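Local coordinates for protein endo-alpha-(1->5)-L-arabinanase (Bacillus licheniformis, PDB 6B7K) that probably cleaves internal alpha-(1->5)-arabinofuranosidic linkages within arabinan chains, as a calcium-binding member of glycoside hydrolase family 43, at residues Tyr220-Gly225 / Gly261-Leu266; Asn268-Arg273 / Ile288-Trp293; Gly188-Ala193 / Ser208-Cys213. One frame throughout, in Å; residues are numbered along the deposited sequence.

In the fold
Followed from the N terminus, the three contacts come strictly in series, none nested in or crossing another, and they illustrate how a five-bladed beta-propeller is joined within and between its blades. Contact 3 comes first, at the open end of the hairpin of strands 191-199 and 202-209. The chain then adds strand 221-227 to the same sheet, where contact 1 opens; it closes after 35 intervening residues, partly strand, on strand 257-266 of the last blade, joining two sheets. Contact 2 closes the next hairpin, 270-277 with 284-293, beside strand 257-266. Contact 1 touches both others, through Tyr220 and Glu192 and through Asp264 and Val272, whereas contacts 2 and 3 lie about 21 Å apart between centres.

Contact 1: residues Tyr220-Gly225 / Gly261-Leu266; sequences YKIAYG and GHQDVL. With CA (calcium ion), chain F.
Two neighbouring blades of the GH43 five-bladed beta-propeller meet here: Tyr220-Gly225 runs into strand 221-227 of one sheet, and Gly261-Leu266 follows strand 257-266 of the next, turning a corner at His262. No hydrogen bond spans the segments, and the junction is made by side-chain packing. The Tyr220 ring lies obliquely against the backbone of Gly261 and His262, its CD2 3.4 Å from Gly261 CA. A CB on Gly261 would point toward this ring and clash with it. Ile222 continues the packing: its CG1, beside its own backbone N, meets the same Gly261 CA, while its CD1 comes 3.8 Å from Gln263 CB, the two side chains passing one another antiparallel.

The polar ends look elsewhere. Gln263 has CG tucked between its backbone N and carbonyl carbon (chi1 77°) and bends again at chi2, and its amide is gripped by Asn195, Ala193 O and Ser208. Lys221 points away and forms a salt bridge with Asp210. His262, predicted to matter for substrate recognition, packs on Asp23, the predicted proton acceptor.

Metal binding occupies the far end of Gly261-Leu266. With CG anti to the backbone N (chi1 -156°), Asp264 holds calcium through both carboxylate oxygens, OD1 at 2.7 Å and OD2 at 2.5 Å from the ion, alongside Asp84 and Asp142. Val265 N donates to Asp264 OD1 from above the carboxylate plane. A water 2.6 Å from the calcium also donates a hydrogen bond of 2.6 Å to Val265 O.

Contact 2: residues Asn268-Arg273 / Ile288-Trp293; sequences NSILVR and INDLYW
Trp293 NE1 donates to Asn268 O at 3.3 Å, the acceptor lying in the plane of the indole at its edge while the donor stands above the carbonyl plane. The Asn268 amide is turned almost perpendicular to that ring, with OD1 passing 4.1 Å from Trp293 CZ2. Next comes the antiparallel ladder: Leu271 and Asn289 form a hydrogen-bonded pair, Leu271 N approaching Asn289 O nearly along its C=O axis at 2.9 Å, and Leu291 N reaches Ser269 O beyond them. One face carries Ile270, Val272, Ile288 and Asp290. Here Ile288 lies alongside two neighbours, its CG2 3.6 Å from Ile270 CG2 and its CG1 3.6 Å from Val272 CG1, all running in the same direction. On the face bearing Asn289, Leu271 crosses obliquely to meet Leu291, CD1 to CD1 at 4.1 Å.

A second shell positions these groups. Thr197 and the carbonyl of Tyr198 hold the Asn268 amide; Lys199 makes a cation-pi contact with Trp293, whose ring also meets Tyr204 edge-to-face. An alanine in place of Trp293 would remove the indole N-H and the ring, and would probably loosen the turn at Asn268 and the seam with strand 202-209. Arg273 runs its guanidinium to a salt bridge with Asp251.

Ser269 and Ile270 together face Leu266 in a classic beta bulge, where the chain enters this hairpin from strand 257-266. Strand 270-277 lies between strands 257-266 and 284-293, with 299-300 beyond the latter, while Leu271 and Leu291 press on Phe206 in the adjacent blade.

Contact 3: residues Gly188-Ala193 / Ser208-Cys213; sequences GGAVEA and SFDSCC
Val191 and Phe209 run alongside each other in the same direction, the valine CG2 standing at the edge of the phenyl ring, in its plane, 4.0 Å from Phe209 CE1. Arg184 makes a cation-pi contact with that ring. On the opposite face of the sheet sit Glu192 and Ser208. The Glu192 CG is tucked between the backbone N and the carbonyl carbon (chi1 62°), and the chain then extends to bring OE2 3.4 Å from Cys212 SG.

These pairs form the open end of an antiparallel hairpin in one propeller blade, strands 191-199 and 202-209. Glu192 and Ser208 are its hydrogen-bonded pair, each N-H meeting the other's carbonyl in plane, Ser208 N to Glu192 O at 2.9 Å. Ala190, centre of an inverse gamma turn, adds a third bond by accepting from Asp210 N, and its CB sits 3.5 Å from Asp210 CA.

Glu192 is the predicted proton donor. Ser157 binds its OE1 and Tyr220 OH weakly its OE2, and Asp140, which its side chain touches, is predicted to tune its ionisation. Ser208 OG lies 3.5 Å from Ala193 CB and links this hairpin to Gln263 of the next blade.

Contact 1: residues Tyr220-Gly225 / Gly261-Leu266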
ATOM      1  N   TYR A 220     -14.505  -4.863  -2.412  1.00 47.18           N
ATOM      2  CA  TYR A 220     -13.297  -4.070  -2.275  1.00 45.87           C
ATOM      3  C   TYR A 220     -13.383  -2.905  -3.248  1.00 46.90           C
ATOM      4  O   TYR A 220     -13.651  -3.104  -4.439  1.00 47.48           O
ATOM      5  CB  TYR A 220     -12.048  -4.927  -2.544  1.00 44.74           C
ATOM      6  CG  TYR A 220     -10.855  -4.691  -1.625  1.00 43.22           C
ATOM      7  CD1 TYR A 220     -11.003  -4.057  -0.399  1.00 42.74           C
ATOM      8  CD2 TYR A 220      -9.576  -5.113  -1.992  1.00 41.99           C
ATOM      9  CE1 TYR A 220      -9.913  -3.847   0.436  1.00 41.79           C
ATOM     10  CE2 TYR A 220      -8.482  -4.904  -1.165  1.00 40.68           C
ATOM     11  CZ  TYR A 220      -8.656  -4.270   0.042  1.00 40.83           C
ATOM     12  OH  TYR A 220      -7.567  -4.073   0.858  1.00 39.99           O
ATOM     13  N   LYS A 221     -13.145  -1.697  -2.750  1.00 48.35           N
ATOM     14  CA  LYS A 221     -13.251  -0.495  -3.558  1.00 51.22           C
ATOM     15  C   LYS A 221     -12.002   0.352  -3.374  1.00 44.98           C
ATOM     16  O   LYS A 221     -11.195   0.123  -2.471  1.00 42.00           O
ATOM     17  CB  LYS A 221     -14.506   0.307  -3.195  1.00 58.78           C
ATOM     18  CG  LYS A 221     -15.798  -0.428  -3.474  1.00 65.81           C
ATOM     19  CD  LYS A 221     -16.954   0.287  -2.804  1.00 71.00           C
ATOM     20  CE  LYS A 221     -18.219  -0.540  -2.878  1.00 80.12           C
ATOM     21  NZ  LYS A 221     -18.052  -1.830  -2.157  1.00 86.27           N
ATOM     22  N   ILE A 222     -11.845   1.336  -4.256  1.00 42.41           N
ATOM     23  CA  ILE A 222     -10.738   2.284  -4.211  1.00 39.72           C
ATOM     24  C   ILE A 222     -11.333   3.684  -4.171  1.00 39.68           C
ATOM     25  O   ILE A 222     -12.069   4.076  -5.086  1.00 40.73           O
ATOM     26  CB  ILE A 222      -9.796   2.126  -5.415  1.00 38.54           C
ATOM     27  CG1 ILE A 222      -9.108   0.760  -5.379  1.00 37.33           C
ATOM     28  CG2 ILE A 222      -8.768   3.248  -5.437  1.00 38.02           C
ATOM     29  CD1 ILE A 222      -8.245   0.485  -6.586  1.00 36.88           C
ATOM     30  N   ALA A 223     -11.020   4.430  -3.113  1.00 38.61           N
ATOM     31  CA  ALA A 223     -11.545   5.773  -2.911  1.00 39.03           C
ATOM     32  C   ALA A 223     -10.399   6.731  -2.626  1.00 38.24           C
ATOM     33  O   ALA A 223      -9.367   6.342  -2.071  1.00 37.89           O
ATOM     34  CB  ALA A 223     -12.557   5.813  -1.761  1.00 39.73           C
ATOM     35  N   TYR A 224     -10.594   7.995  -2.996  1.00 38.24           N
ATOM     36  CA  TYR A 224      -9.541   8.997  -2.917  1.00 37.99           C
ATOM     37  C   TYR A 224     -10.071  10.285  -2.302  1.00 39.49           C
ATOM     38  O   TYR A 224     -11.282  10.506  -2.208  1.00 40.70           O
ATOM     39  CB  TYR A 224      -8.938   9.285  -4.303  1.00 37.63           C
ATOM     40  CG  TYR A 224      -9.956   9.643  -5.361  1.00 38.23           C
ATOM     41  CD1 TYR A 224     -10.626   8.654  -6.069  1.00 38.31           C
ATOM     42  CD2 TYR A 224     -10.244  10.967  -5.658  1.00 39.18           C
ATOM     43  CE1 TYR A 224     -11.557   8.972  -7.036  1.00 39.29           C
ATOM     44  CE2 TYR A 224     -11.173  11.296  -6.629  1.00 40.37           C
ATOM     45  CZ  TYR A 224     -11.827  10.292  -7.313  1.00 40.52           C
ATOM     46  OH  TYR A 224     -12.754  10.607  -8.278  1.00 42.21           O
ATOM     47  N   GLY A 225      -9.137  11.137  -1.882  1.00 39.71           N
ATOM     48  CA  GLY A 225      -9.473  12.429  -1.313  1.00 40.92           C
ATOM     49  C   GLY A 225      -8.298  13.372  -1.417  1.00 42.15           C
ATOM     50  O   GLY A 225      -7.153  12.947  -1.601  1.00 41.76           O
ATOM     51  N   GLY A 261      -8.494  -3.364  -5.079  1.00 41.22           N
ATOM     52  CA  GLY A 261      -8.038  -2.703  -3.873  1.00 40.97           C
ATOM     53  C   GLY A 261      -6.543  -2.821  -3.679  1.00 39.97           C
ATOM     54  O   GLY A 261      -5.804  -3.232  -4.575  1.00 39.24           O
ATOM     55  N   HIS A 262      -6.130  -2.481  -2.454  1.00 39.54           N
ATOM     56  CA  HIS A 262      -4.747  -2.213  -2.071  1.00 39.48           C
ATOM     57  C   HIS A 262      -3.951  -1.629  -3.228  1.00 36.61           C
ATOM     58  O   HIS A 262      -3.021  -2.259  -3.742  1.00 36.11           O
ATOM     59  CB  HIS A 262      -4.056  -3.462  -1.533  1.00 40.69           C
ATOM     60  CG  HIS A 262      -2.905  -3.148  -0.631  1.00 40.71           C
ATOM     61  ND1 HIS A 262      -1.758  -2.529  -1.081  1.00 43.04           N
ATOM     62  CD2 HIS A 262      -2.736  -3.336   0.699  1.00 43.31           C
ATOM     63  CE1 HIS A 262      -0.925  -2.361  -0.069  1.00 45.24           C
ATOM     64  NE2 HIS A 262      -1.497  -2.839   1.022  1.00 43.44           N
ATOM     65  N   GLN A 263      -4.318  -0.422  -3.634  1.00 35.69           N
ATOM     66  CA  GLN A 263      -3.703   0.248  -4.762  1.00 34.94           C
ATOM     67  C   GLN A 263      -2.428   0.969  -4.336  1.00 34.40           C
ATOM     68  O   GLN A 263      -2.101   1.081  -3.151  1.00 34.39           O
ATOM     69  CB  GLN A 263      -4.679   1.242  -5.388  1.00 34.93           C
ATOM     70  CG  GLN A 263      -4.830   2.534  -4.594  1.00 34.89           C
ATOM     71  CD  GLN A 263      -5.322   2.304  -3.176  1.00 34.10           C
ATOM     72  OE1 GLN A 263      -6.227   1.503  -2.942  1.00 33.73           O
ATOM     73  NE2 GLN A 263      -4.716   2.998  -2.221  1.00 33.91           N
ATOM     74  N   ASP A 264      -1.701   1.458  -5.336  1.00 34.33           N
ATOM     75  CA  ASP A 264      -0.561   2.334  -5.120  1.00 34.92           C
ATOM     76  C   ASP A 264      -0.308   3.080  -6.420  1.00 35.61           C
ATOM     77  O   ASP A 264      -0.619   2.579  -7.503  1.00 35.66           O
ATOM     78  CB  ASP A 264       0.686   1.559  -4.679  1.00 34.72           C
ATOM     79  CG  ASP A 264       1.672   2.426  -3.915  1.00 34.76           C
ATOM     80  OD1 ASP A 264       1.480   3.659  -3.875  1.00 35.04           O
ATOM     81  OD2 ASP A 264       2.631   1.873  -3.342  1.00 35.15           O
ATOM     82  N   VAL A 265       0.244   4.285  -6.302  1.00 36.31           N
ATOM     83  CA  VAL A 265       0.488   5.153  -7.448  1.00 37.92           C
ATOM     84  C   VAL A 265       1.987   5.380  -7.592  1.00 39.12           C
ATOM     85  O   VAL A 265       2.709   5.495  -6.596  1.00 39.28           O
ATOM     86  CB  VAL A 265      -0.262   6.496  -7.318  1.00 38.54           C
ATOM     87  CG1 VAL A 265      -1.764   6.273  -7.401  1.00 38.02           C
ATOM     88  CG2 VAL A 265       0.103   7.190  -6.014  1.00 39.02           C
ATOM     89  N   LEU A 266       2.451   5.443  -8.839  1.00 39.87           N
ATOM     90  CA  LEU A 266       3.860   5.648  -9.147  1.00 40.70           C
ATOM     91  C   LEU A 266       4.005   6.827 -10.093  1.00 42.44           C
ATOM     92  O   LEU A 266       3.373   6.857 -11.155  1.00 42.98           O
ATOM     93  CB  LEU A 266       4.485   4.400  -9.780  1.00 40.32           C
ATOM     94  CG  LEU A 266       5.881   4.562 -10.391  1.00 41.03           C
ATOM     95  CD1 LEU A 266       6.909   4.887  -9.317  1.00 41.13           C
ATOM     96  CD2 LEU A 266       6.278   3.314 -11.167  1.00 40.86           C
TER
HETATM   97 CA    CA F 302       3.702   3.893  -2.298  1.00 34.09          CA
HETATM   98  O   HOH W   1       3.906   5.546  -4.310  1.00 23.56           O

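Contact 2: residues Asn268-Arg273 / Ile288-Trp293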
ATOM      1  N   ASN A 268       2.891   9.667 -10.213  1.00 41.64           N
ATOM      2  CA  ASN A 268       1.659  10.404 -10.507  1.00 41.23           C
ATOM      3  C   ASN A 268       1.147  10.105 -11.915  1.00 40.76           C
ATOM      4  O   ASN A 268       0.637  10.989 -12.607  1.00 41.44           O
ATOM      5  CB  ASN A 268       1.851  11.911 -10.315  1.00 42.73           C
ATOM      6  CG  ASN A 268       1.862  12.318  -8.858  1.00 42.77           C
ATOM      7  OD1 ASN A 268       1.268  11.649  -8.011  1.00 41.89           O
ATOM      8  ND2 ASN A 268       2.532  13.425  -8.558  1.00 43.99           N
ATOM      9  N   SER A 269       1.282   8.852 -12.347  1.00 39.69           N
ATOM     10  CA  SER A 269       0.891   8.502 -13.708  1.00 39.96           C
ATOM     11  C   SER A 269       0.512   7.034 -13.845  1.00 38.18           C
ATOM     12  O   SER A 269       0.027   6.614 -14.900  1.00 38.44           O
ATOM     13  CB  SER A 269       2.021   8.837 -14.684  1.00 41.74           C
ATOM     14  OG  SER A 269       3.197   8.112 -14.371  1.00 42.05           O
ATOM     15  N   ILE A 270       0.727   6.243 -12.794  1.00 36.38           N
ATOM     16  CA  ILE A 270       0.498   4.803 -12.845  1.00 35.55           C
ATOM     17  C   ILE A 270      -0.106   4.354 -11.522  1.00 34.27           C
ATOM     18  O   ILE A 270       0.535   4.476 -10.473  1.00 33.46           O
ATOM     19  CB  ILE A 270       1.796   4.024 -13.124  1.00 35.76           C
ATOM     20  CG1 ILE A 270       2.340   4.369 -14.512  1.00 37.52           C
ATOM     21  CG2 ILE A 270       1.560   2.530 -12.992  1.00 34.73           C
ATOM     22  CD1 ILE A 270       3.745   3.887 -14.754  1.00 38.00           C
ATOM     23  N   LEU A 271      -1.329   3.826 -11.568  1.00 34.14           N
ATOM     24  CA  LEU A 271      -1.979   3.230 -10.407  1.00 34.12           C
ATOM     25  C   LEU A 271      -1.997   1.718 -10.582  1.00 34.71           C
ATOM     26  O   LEU A 271      -2.627   1.205 -11.514  1.00 35.43           O
ATOM     27  CB  LEU A 271      -3.401   3.770 -10.227  1.00 34.58           C
ATOM     28  CG  LEU A 271      -4.202   3.316  -8.996  1.00 34.13           C
ATOM     29  CD1 LEU A 271      -5.159   4.411  -8.553  1.00 34.69           C
ATOM     30  CD2 LEU A 271      -4.978   2.022  -9.249  1.00 34.04           C
ATOM     31  N   VAL A 272      -1.311   1.011  -9.692  1.00 34.93           N
ATOM     32  CA  VAL A 272      -1.343  -0.436  -9.665  1.00 35.56           C
ATOM     33  C   VAL A 272      -2.351  -0.885  -8.615  1.00 36.47           C
ATOM     34  O   VAL A 272      -2.760  -0.121  -7.746  1.00 35.53           O
ATOM     35  CB  VAL A 272       0.048  -1.046  -9.397  1.00 35.27           C
ATOM     36  CG1 VAL A 272       0.941  -0.850 -10.608  1.00 36.42           C
ATOM     37  CG2 VAL A 272       0.658  -0.436  -8.140  1.00 34.55           C
ATOM     38  N   ARG A 273      -2.723  -2.162  -8.672  1.00 40.70           N
ATOM     39  CA  ARG A 273      -3.926  -2.627  -8.002  1.00 41.27           C
ATOM     40  C   ARG A 273      -4.080  -4.133  -8.169  1.00 42.14           C
ATOM     41  O   ARG A 273      -3.732  -4.676  -9.222  1.00 43.14           O
ATOM     42  CB  ARG A 273      -5.125  -1.872  -8.579  1.00 42.53           C
ATOM     43  CG  ARG A 273      -6.470  -2.515  -8.421  1.00 43.58           C
ATOM     44  CD  ARG A 273      -7.469  -1.766  -9.281  1.00 45.69           C
ATOM     45  NE  ARG A 273      -7.354  -2.109 -10.694  1.00 47.87           N
ATOM     46  CZ  ARG A 273      -8.011  -1.486 -11.667  1.00 49.80           C
ATOM     47  NH1 ARG A 273      -8.821  -0.475 -11.383  1.00 49.85           N
ATOM     48  NH2 ARG A 273      -7.856  -1.871 -12.927  1.00 51.33           N
ATOM     49  N   ILE A 288      -2.798  -2.865 -13.753  1.00 45.47           N
ATOM     50  CA  ILE A 288      -2.033  -1.629 -13.841  1.00 44.95           C
ATOM     51  C   ILE A 288      -2.739  -0.694 -14.809  1.00 46.37           C
ATOM     52  O   ILE A 288      -3.136  -1.107 -15.905  1.00 48.04           O
ATOM     53  CB  ILE A 288      -0.585  -1.889 -14.291  1.00 44.57           C
ATOM     54  CG1 ILE A 288       0.059  -2.960 -13.411  1.00 43.67           C
ATOM     55  CG2 ILE A 288       0.222  -0.608 -14.235  1.00 43.94           C
ATOM     56  CD1 ILE A 288       1.440  -3.338 -13.846  1.00 44.08           C
ATOM     57  N   ASN A 289      -2.896   0.563 -14.403  1.00 45.86           N
ATOM     58  CA  ASN A 289      -3.539   1.577 -15.221  1.00 46.70           C
ATOM     59  C   ASN A 289      -2.674   2.825 -15.262  1.00 46.35           C
ATOM     60  O   ASN A 289      -2.005   3.166 -14.284  1.00 45.68           O
ATOM     61  CB  ASN A 289      -4.926   1.946 -14.682  1.00 46.62           C
ATOM     62  CG  ASN A 289      -5.971   0.906 -15.001  1.00 47.22           C
ATOM     63  OD1 ASN A 289      -6.759   1.071 -15.932  1.00 48.44           O
ATOM     64  ND2 ASN A 289      -5.980  -0.177 -14.235  1.00 46.34           N
ATOM     65  N   ASP A 290      -2.693   3.501 -16.407  1.00 47.22           N
ATOM     66  CA  ASP A 290      -2.176   4.859 -16.479  1.00 47.57           C
ATOM     67  C   ASP A 290      -3.177   5.797 -15.817  1.00 48.06           C
ATOM     68  O   ASP A 290      -4.339   5.864 -16.230  1.00 49.31           O
ATOM     69  CB  ASP A 290      -1.929   5.267 -17.929  1.00 48.88           C
ATOM     70  CG  ASP A 290      -0.689   4.622 -18.514  1.00 48.86           C
ATOM     71  OD1 ASP A 290       0.015   3.906 -17.772  1.00 47.95           O
ATOM     72  OD2 ASP A 290      -0.416   4.831 -19.716  1.00 49.85           O
ATOM     73  N   LEU A 291      -2.735   6.506 -14.781  1.00 47.20           N
ATOM     74  CA  LEU A 291      -3.614   7.383 -14.019  1.00 47.04           C
ATOM     75  C   LEU A 291      -3.582   8.789 -14.601  1.00 48.59           C
ATOM     76  O   LEU A 291      -2.505   9.349 -14.832  1.00 49.06           O
ATOM     77  CB  LEU A 291      -3.206   7.413 -12.546  1.00 45.04           C
ATOM     78  CG  LEU A 291      -4.270   7.994 -11.613  1.00 44.88           C
ATOM     79  CD1 LEU A 291      -5.515   7.123 -11.639  1.00 45.21           C
ATOM     80  CD2 LEU A 291      -3.743   8.139 -10.199  1.00 43.69           C
ATOM     81  N   TYR A 292      -4.760   9.357 -14.834  1.00 49.57           N
ATOM     82  CA  TYR A 292      -4.896  10.706 -15.363  1.00 50.40           C
ATOM     83  C   TYR A 292      -5.594  11.587 -14.336  1.00 50.37           C
ATOM     84  O   TYR A 292      -5.955  11.143 -13.242  1.00 49.36           O
ATOM     85  CB  TYR A 292      -5.653  10.696 -16.693  1.00 52.01           C
ATOM     86  CG  TYR A 292      -5.022   9.786 -17.714  1.00 52.56           C
ATOM     87  CD1 TYR A 292      -3.950  10.215 -18.487  1.00 52.81           C
ATOM     88  CD2 TYR A 292      -5.486   8.491 -17.895  1.00 52.92           C
ATOM     89  CE1 TYR A 292      -3.365   9.382 -19.418  1.00 53.43           C
ATOM     90  CE2 TYR A 292      -4.908   7.650 -18.822  1.00 53.66           C
ATOM     91  CZ  TYR A 292      -3.848   8.099 -19.582  1.00 54.08           C
ATOM     92  OH  TYR A 292      -3.273   7.256 -20.504  1.00 54.85           O
ATOM     93  N   TRP A 293      -5.772  12.855 -14.695  1.00 51.49           N
ATOM     94  CA  TRP A 293      -6.344  13.842 -13.792  1.00 51.28           C
ATOM     95  C   TRP A 293      -7.256  14.765 -14.588  1.00 53.59           C
ATOM     96  O   TRP A 293      -6.860  15.274 -15.642  1.00 54.45           O
ATOM     97  CB  TRP A 293      -5.240  14.636 -13.079  1.00 49.56           C
ATOM     98  CG  TRP A 293      -4.123  13.761 -12.559  1.00 46.86           C
ATOM     99  CD1 TRP A 293      -3.094  13.232 -13.283  1.00 46.23           C
ATOM    100  CD2 TRP A 293      -3.930  13.313 -11.209  1.00 44.81           C
ATOM    101  NE1 TRP A 293      -2.277  12.485 -12.472  1.00 44.50           N
ATOM    102  CE2 TRP A 293      -2.767  12.517 -11.194  1.00 43.52           C
ATOM    103  CE3 TRP A 293      -4.627  13.508 -10.012  1.00 44.21           C
ATOM    104  CZ2 TRP A 293      -2.282  11.922 -10.031  1.00 41.97           C
ATOM    105  CZ3 TRP A 293      -4.142  12.916  -8.858  1.00 42.78           C
ATOM    106  CH2 TRP A 293      -2.984  12.131  -8.876  1.00 41.65           C
TER

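Contact 3: residues Gly188-Ala193 / Ser208-Cys213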
ATOM      1  N   GLY A 188     -17.890   0.151  10.133  1.00 58.22           N
ATOM      2  CA  GLY A 188     -16.964  -0.791  10.732  1.00 57.82           C
ATOM      3  C   GLY A 188     -15.501  -0.464  10.558  1.00 55.07           C
ATOM      4  O   GLY A 188     -14.657  -1.348  10.724  1.00 55.15           O
ATOM      5  N   GLY A 189     -15.168   0.784  10.234  1.00 53.20           N
ATOM      6  CA  GLY A 189     -13.783   1.130   9.984  1.00 50.08           C
ATOM      7  C   GLY A 189     -13.183   0.462   8.771  1.00 47.40           C
ATOM      8  O   GLY A 189     -11.958   0.349   8.680  1.00 46.46           O
ATOM      9  N   ALA A 190     -14.013   0.024   7.825  1.00 46.55           N
ATOM     10  CA  ALA A 190     -13.549  -0.745   6.677  1.00 44.46           C
ATOM     11  C   ALA A 190     -12.735   0.108   5.713  1.00 41.55           C
ATOM     12  O   ALA A 190     -13.166   0.369   4.585  1.00 41.19           O
ATOM     13  CB  ALA A 190     -14.737  -1.374   5.952  1.00 45.87           C
ATOM     14  N   VAL A 191     -11.551   0.535   6.144  1.00 39.76           N
ATOM     15  CA  VAL A 191     -10.645   1.322   5.317  1.00 36.84           C
ATOM     16  C   VAL A 191      -9.220   0.902   5.648  1.00 35.25           C
ATOM     17  O   VAL A 191      -8.867   0.752   6.823  1.00 35.78           O
ATOM     18  CB  VAL A 191     -10.845   2.838   5.526  1.00 36.86           C
ATOM     19  CG1 VAL A 191     -10.811   3.192   7.003  1.00 38.08           C
ATOM     20  CG2 VAL A 191      -9.799   3.628   4.757  1.00 36.12           C
ATOM     21  N   GLU A 192      -8.410   0.687   4.618  1.00 34.26           N
ATOM     22  CA  GLU A 192      -7.033   0.244   4.798  1.00 34.36           C
ATOM     23  C   GLU A 192      -6.250   0.591   3.536  1.00 34.26           C
ATOM     24  O   GLU A 192      -6.763   1.261   2.633  1.00 33.79           O
ATOM     25  CB  GLU A 192      -6.977  -1.256   5.115  1.00 34.81           C
ATOM     26  CG  GLU A 192      -7.527  -2.157   4.016  1.00 34.81           C
ATOM     27  CD  GLU A 192      -7.614  -3.615   4.435  1.00 36.59           C
ATOM     28  OE1 GLU A 192      -7.221  -3.936   5.576  1.00 37.62           O
ATOM     29  OE2 GLU A 192      -8.078  -4.443   3.622  1.00 37.34           O
ATOM     30  N   ALA A 193      -5.002   0.133   3.484  1.00 35.16           N
ATOM     31  CA  ALA A 193      -4.148   0.261   2.309  1.00 35.29           C
ATOM     32  C   ALA A 193      -4.015   1.700   1.800  1.00 34.79           C
ATOM     33  O   ALA A 193      -4.290   1.977   0.629  1.00 34.53           O
ATOM     34  CB  ALA A 193      -4.649  -0.651   1.198  1.00 35.77           C
ATOM     35  N   SER A 208      -8.481   1.885   0.392  1.00 33.87           N
ATOM     36  CA  SER A 208      -9.297   0.747  -0.003  1.00 35.36           C
ATOM     37  C   SER A 208     -10.446   0.597   0.986  1.00 36.28           C
ATOM     38  O   SER A 208     -10.231   0.639   2.202  1.00 36.29           O
ATOM     39  CB  SER A 208      -8.463  -0.534  -0.063  1.00 35.81           C
ATOM     40  OG  SER A 208      -7.414  -0.404  -1.007  1.00 35.51           O
ATOM     41  N   PHE A 209     -11.655   0.429   0.465  1.00 37.52           N
ATOM     42  CA  PHE A 209     -12.852   0.304   1.280  1.00 39.85           C
ATOM     43  C   PHE A 209     -13.315  -1.147   1.349  1.00 41.44           C
ATOM     44  O   PHE A 209     -13.174  -1.910   0.390  1.00 41.76           O
ATOM     45  CB  PHE A 209     -13.990   1.169   0.724  1.00 41.52           C
ATOM     46  CG  PHE A 209     -13.900   2.624   1.099  1.00 40.92           C
ATOM     47  CD1 PHE A 209     -12.955   3.071   2.010  1.00 39.94           C
ATOM     48  CD2 PHE A 209     -14.781   3.544   0.548  1.00 41.67           C
ATOM     49  CE1 PHE A 209     -12.883   4.409   2.354  1.00 39.92           C
ATOM     50  CE2 PHE A 209     -14.715   4.882   0.889  1.00 41.65           C
ATOM     51  CZ  PHE A 209     -13.764   5.316   1.792  1.00 40.85           C
ATOM     52  N   ASP A 210     -13.863  -1.515   2.510  1.00 43.23           N
ATOM     53  CA  ASP A 210     -14.604  -2.757   2.718  1.00 46.12           C
ATOM     54  C   ASP A 210     -13.710  -4.000   2.691  1.00 45.33           C
ATOM     55  O   ASP A 210     -12.506  -3.909   2.952  1.00 43.12           O
ATOM     56  CB  ASP A 210     -15.737  -2.866   1.691  1.00 49.22           C
ATOM     57  CG  ASP A 210     -16.612  -1.621   1.643  1.00 50.97           C
ATOM     58  OD1 ASP A 210     -16.989  -1.112   2.721  1.00 52.11           O
ATOM     59  OD2 ASP A 210     -16.923  -1.151   0.525  1.00 51.36           O
ATOM     60  N   SER A 211     -14.291  -5.162   2.388  1.00 47.76           N
ATOM     61  CA  SER A 211     -13.669  -6.455   2.669  1.00 49.02           C
ATOM     62  C   SER A 211     -12.827  -6.947   1.495  1.00 48.84           C
ATOM     63  O   SER A 211     -13.201  -6.781   0.333  1.00 48.86           O
ATOM     64  CB  SER A 211     -14.746  -7.488   3.010  1.00 51.69           C
ATOM     65  OG  SER A 211     -14.176  -8.699   3.471  1.00 53.21           O
ATOM     66  N   CYS A 212     -11.703  -7.596   1.807  1.00 49.26           N
ATOM     67  CA  CYS A 212     -10.666  -7.830   0.808  1.00 49.14           C
ATOM     68  C   CYS A 212     -10.429  -9.286   0.434  1.00 51.90           C
ATOM     69  O   CYS A 212     -10.046  -9.549  -0.706  1.00 52.69           O
ATOM     70  CB  CYS A 212      -9.334  -7.236   1.281  1.00 47.23           C
ATOM     71  SG  CYS A 212      -8.818  -7.737   2.932  1.00 48.31           S
ATOM     72  N   CYS A 213     -10.627 -10.244   1.340  1.00 64.59           N
ATOM     73  CA  CYS A 213     -10.142 -11.602   1.111  1.00 62.14           C
ATOM     74  C   CYS A 213     -11.251 -12.592   0.766  1.00 56.98           C
ATOM     75  O   CYS A 213     -11.098 -13.796   0.997  1.00 54.45           O
ATOM     76  CB  CYS A 213      -9.358 -12.089   2.328  1.00 63.85           C
ATOM     77  SG  CYS A 213      -7.570 -11.938   2.160  1.00 67.95           S
TER